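Local structure of HAD-superfamily hydrolase, subfamily IA, variant 1 (Ehrlichia chaffeensis, 3KZX) at residues Pro25-Phe30 against Ile172-Ser177. The protein probably hydrolyses 2-phosphoglycolate to glycolate and phosphate, as a member of the HAD-like hydrolase superfamily. Residues are numbered along the deposited sequence; the frame is centred on the assembly and turned at random.
Sequences PTAVIF and INIEPS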
ATOM      1  N   PRO A  25     -16.076  -2.266  11.032  1.00  9.09           N
ATOM      2  CA  PRO A  25     -14.823  -2.927  11.346  1.00  8.89           C
ATOM      3  C   PRO A  25     -14.313  -2.622  12.756  1.00  7.90           C
ATOM      4  O   PRO A  25     -14.472  -1.507  13.262  1.00  7.34           O
ATOM      5  CB  PRO A  25     -13.873  -2.385  10.278  1.00  8.31           C
ATOM      6  CG  PRO A  25     -14.400  -1.045   9.964  1.00  8.72           C
ATOM      7  CD  PRO A  25     -15.873  -1.170  10.051  1.00  9.02           C
ATOM      8  N   THR A  26     -13.728  -3.633  13.389  1.00  7.79           N
ATOM      9  CA  THR A  26     -13.027  -3.452  14.650  1.00  7.38           C
ATOM     10  C   THR A  26     -11.635  -2.838  14.458  1.00  7.17           C
ATOM     11  O   THR A  26     -11.073  -2.260  15.382  1.00  8.43           O
ATOM     12  CB  THR A  26     -12.842  -4.818  15.387  1.00  6.71           C
ATOM     13  OG1 THR A  26     -12.203  -5.740  14.471  1.00  7.40           O
ATOM     14  CG2 THR A  26     -14.199  -5.347  15.905  1.00  7.34           C
ATOM     15  N   ALA A  27     -11.052  -2.998  13.264  1.00  7.57           N
ATOM     16  CA  ALA A  27      -9.807  -2.347  12.899  1.00  7.16           C
ATOM     17  C   ALA A  27      -9.674  -2.304  11.380  1.00  6.90           C
ATOM     18  O   ALA A  27     -10.314  -3.105  10.678  1.00  7.12           O
ATOM     19  CB  ALA A  27      -8.607  -3.096  13.523  1.00  7.27           C
ATOM     20  N   VAL A  28      -8.886  -1.374  10.869  1.00  6.30           N
ATOM     21  CA  VAL A  28      -8.655  -1.298   9.421  1.00  6.12           C
ATOM     22  C   VAL A  28      -7.147  -1.295   9.206  1.00  6.73           C
ATOM     23  O   VAL A  28      -6.442  -0.430   9.691  1.00  8.20           O
ATOM     24  CB  VAL A  28      -9.289  -0.063   8.764  1.00  6.84           C
ATOM     25  CG1 VAL A  28      -8.979  -0.021   7.215  1.00  6.01           C
ATOM     26  CG2 VAL A  28     -10.811  -0.042   9.026  1.00  5.91           C
ATOM     27  N   ILE A  29      -6.673  -2.270   8.447  1.00  6.54           N
ATOM     28  CA  ILE A  29      -5.263  -2.383   8.098  1.00  7.29           C
ATOM     29  C   ILE A  29      -5.100  -1.929   6.648  1.00  6.63           C
ATOM     30  O   ILE A  29      -5.899  -2.295   5.803  1.00  7.05           O
ATOM     31  CB  ILE A  29      -4.739  -3.832   8.281  1.00  7.26           C
ATOM     32  CG1 ILE A  29      -4.968  -4.316   9.725  1.00  7.92           C
ATOM     33  CG2 ILE A  29      -3.223  -3.901   7.970  1.00  7.15           C
ATOM     34  CD1 ILE A  29      -4.566  -5.759   9.947  1.00  6.97           C
ATOM     35  N   PHE A  30      -4.040  -1.148   6.373  1.00  5.39           N
ATOM     36  CA  PHE A  30      -3.743  -0.646   5.036  1.00  5.56           C
ATOM     37  C   PHE A  30      -2.398  -1.117   4.560  1.00  6.29           C
ATOM     38  O   PHE A  30      -1.463  -1.153   5.333  1.00  6.65           O
ATOM     39  CB  PHE A  30      -3.689   0.884   5.019  1.00  5.30           C
ATOM     40  CG  PHE A  30      -5.010   1.562   5.261  1.00  5.57           C
ATOM     41  CD1 PHE A  30      -5.839   1.900   4.185  1.00  6.57           C
ATOM     42  CD2 PHE A  30      -5.440   1.873   6.543  1.00  6.94           C
ATOM     43  CE1 PHE A  30      -7.040   2.524   4.382  1.00  6.29           C
ATOM     44  CE2 PHE A  30      -6.677   2.505   6.740  1.00  5.42           C
ATOM     45  CZ  PHE A  30      -7.455   2.834   5.668  1.00  4.55           C
ATOM     46  N   ILE A 172      -1.885  -3.700  18.235  1.00 11.59           N
ATOM     47  CA  ILE A 172      -3.059  -2.821  18.460  1.00 12.10           C
ATOM     48  C   ILE A 172      -4.105  -3.446  19.412  1.00 12.61           C
ATOM     49  O   ILE A 172      -5.148  -2.842  19.659  1.00 13.13           O
ATOM     50  CB  ILE A 172      -3.713  -2.382  17.143  1.00 12.04           C
ATOM     51  CG1 ILE A 172      -4.495  -3.505  16.449  1.00 11.53           C
ATOM     52  CG2 ILE A 172      -2.641  -1.745  16.178  1.00 11.71           C
ATOM     53  CD1 ILE A 172      -5.044  -3.059  15.104  1.00 11.98           C
ATOM     54  N   ASN A 173      -3.826  -4.656  19.909  1.00 12.53           N
ATOM     55  CA  ASN A 173      -4.710  -5.372  20.827  1.00 12.90           C
ATOM     56  C   ASN A 173      -6.136  -5.634  20.293  1.00 12.32           C
ATOM     57  O   ASN A 173      -7.125  -5.383  20.987  1.00 11.44           O
ATOM     58  CB  ASN A 173      -4.778  -4.581  22.153  1.00 13.14           C
ATOM     59  CG  ASN A 173      -5.194  -5.427  23.360  1.00 16.81           C
ATOM     60  OD1 ASN A 173      -5.791  -4.889  24.342  1.00 18.47           O
ATOM     61  ND2 ASN A 173      -4.862  -6.719  23.340  1.00 16.15           N
ATOM     62  N   ILE A 174      -6.237  -6.125  19.063  1.00 11.02           N
ATOM     63  CA  ILE A 174      -7.511  -6.477  18.442  1.00 10.24           C
ATOM     64  C   ILE A 174      -7.402  -7.926  17.937  1.00  9.58           C
ATOM     65  O   ILE A 174      -6.397  -8.296  17.309  1.00  8.66           O
ATOM     66  CB  ILE A 174      -7.822  -5.511  17.242  1.00 10.71           C
ATOM     67  CG1 ILE A 174      -8.035  -4.038  17.730  1.00 12.50           C
ATOM     68  CG2 ILE A 174      -9.039  -6.015  16.400  1.00  9.90           C
ATOM     69  CD1 ILE A 174      -9.234  -3.832  18.613  1.00 17.14           C
ATOM     70  N   GLU A 175      -8.404  -8.757  18.215  1.00  8.89           N
ATOM     71  CA  GLU A 175      -8.377 -10.172  17.810  1.00  9.65           C
ATOM     72  C   GLU A 175      -8.590 -10.230  16.286  1.00 10.53           C
ATOM     73  O   GLU A 175      -9.360  -9.434  15.750  1.00 10.76           O
ATOM     74  CB  GLU A 175      -9.500 -10.970  18.526  1.00 10.62           C
ATOM     75  N   PRO A 176      -7.927 -11.181  15.586  1.00 10.73           N
ATOM     76  CA  PRO A 176      -8.242 -11.391  14.180  1.00 11.24           C
ATOM     77  C   PRO A 176      -9.677 -11.866  13.982  1.00 10.89           C
ATOM     78  O   PRO A 176     -10.140 -12.725  14.729  1.00  9.96           O
ATOM     79  CB  PRO A 176      -7.270 -12.510  13.735  1.00 11.72           C
ATOM     80  CG  PRO A 176      -6.377 -12.758  14.852  1.00 12.62           C
ATOM     81  CD  PRO A 176      -6.837 -12.047  16.066  1.00 10.97           C
ATOM     82  N   SER A 177     -10.380 -11.289  13.018  1.00  9.41           N
ATOM     83  CA  SER A 177     -11.746 -11.712  12.705  1.00 10.28           C
ATOM     84  C   SER A 177     -12.125 -11.099  11.381  1.00 10.53           C
ATOM     85  O   SER A 177     -11.413 -10.254  10.858  1.00  9.63           O
ATOM     86  CB  SER A 177     -12.734 -11.178  13.749  1.00 10.83           C
ATOM     87  OG  SER A 177     -12.909  -9.753  13.580  1.00 11.84           O
TER
HETATM   88  O   HOH W   1     -11.811  -8.249  15.533  1.00 10.75           O
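The methyl of A27 packs on I172 and I174, the hydroxyl of T26 lies against I174, and a water links T26 to E175 and S177. No direct hydrogen bond joins 25-30 to 172-177.

The apolar part centres on A27. Its CB lies 3.9 Å from CD1 of I172, which reaches it at the end of an extended side chain (chi2 -176°). The same CB lies 4.1 Å from CG2 of I174. The chain end of I172 and the gamma-methyl branch of I174 thus converge on one small methyl. I174 also serves T26. Its CG2 stands anti to the backbone N and comes to 3.7 Å from OG1 of T26, while the two side chains cross at a slant. The other end of I174, CD1, lies 4.0 Å from the carbonyl O of T26.

The polar part is a water-mediated link. One water is held by three protein oxygens: OG1 of T26 at 2.8 Å, OG of S177 at 2.7 Å and the carbonyl O of E175 at 2.7 Å. The water donates to E175 O. OG1 of T26 and OG of S177 are 4.2 Å apart, and the water bridges them. Both also have partners in E179. OG of S177 bonds to its backbone N, and OG1 of T26 makes a weak bond to its O.

Segment 25-30 carries strand 27-30, a central strand of the parallel sheet of the Rossmann-like HAD core. Segment 172-177 leaves helix 163-172 through a Schellman motif at N173 and leads to the neighbouring strand 180-184. The contact therefore packs a helix-to-strand connection against the start of strand 27-30, the first strand in the chain. Its chemistry implies a mixed surface joint: methyl packing beside A27, and at T26 a polar link that crosses between the segments by way of a bound water.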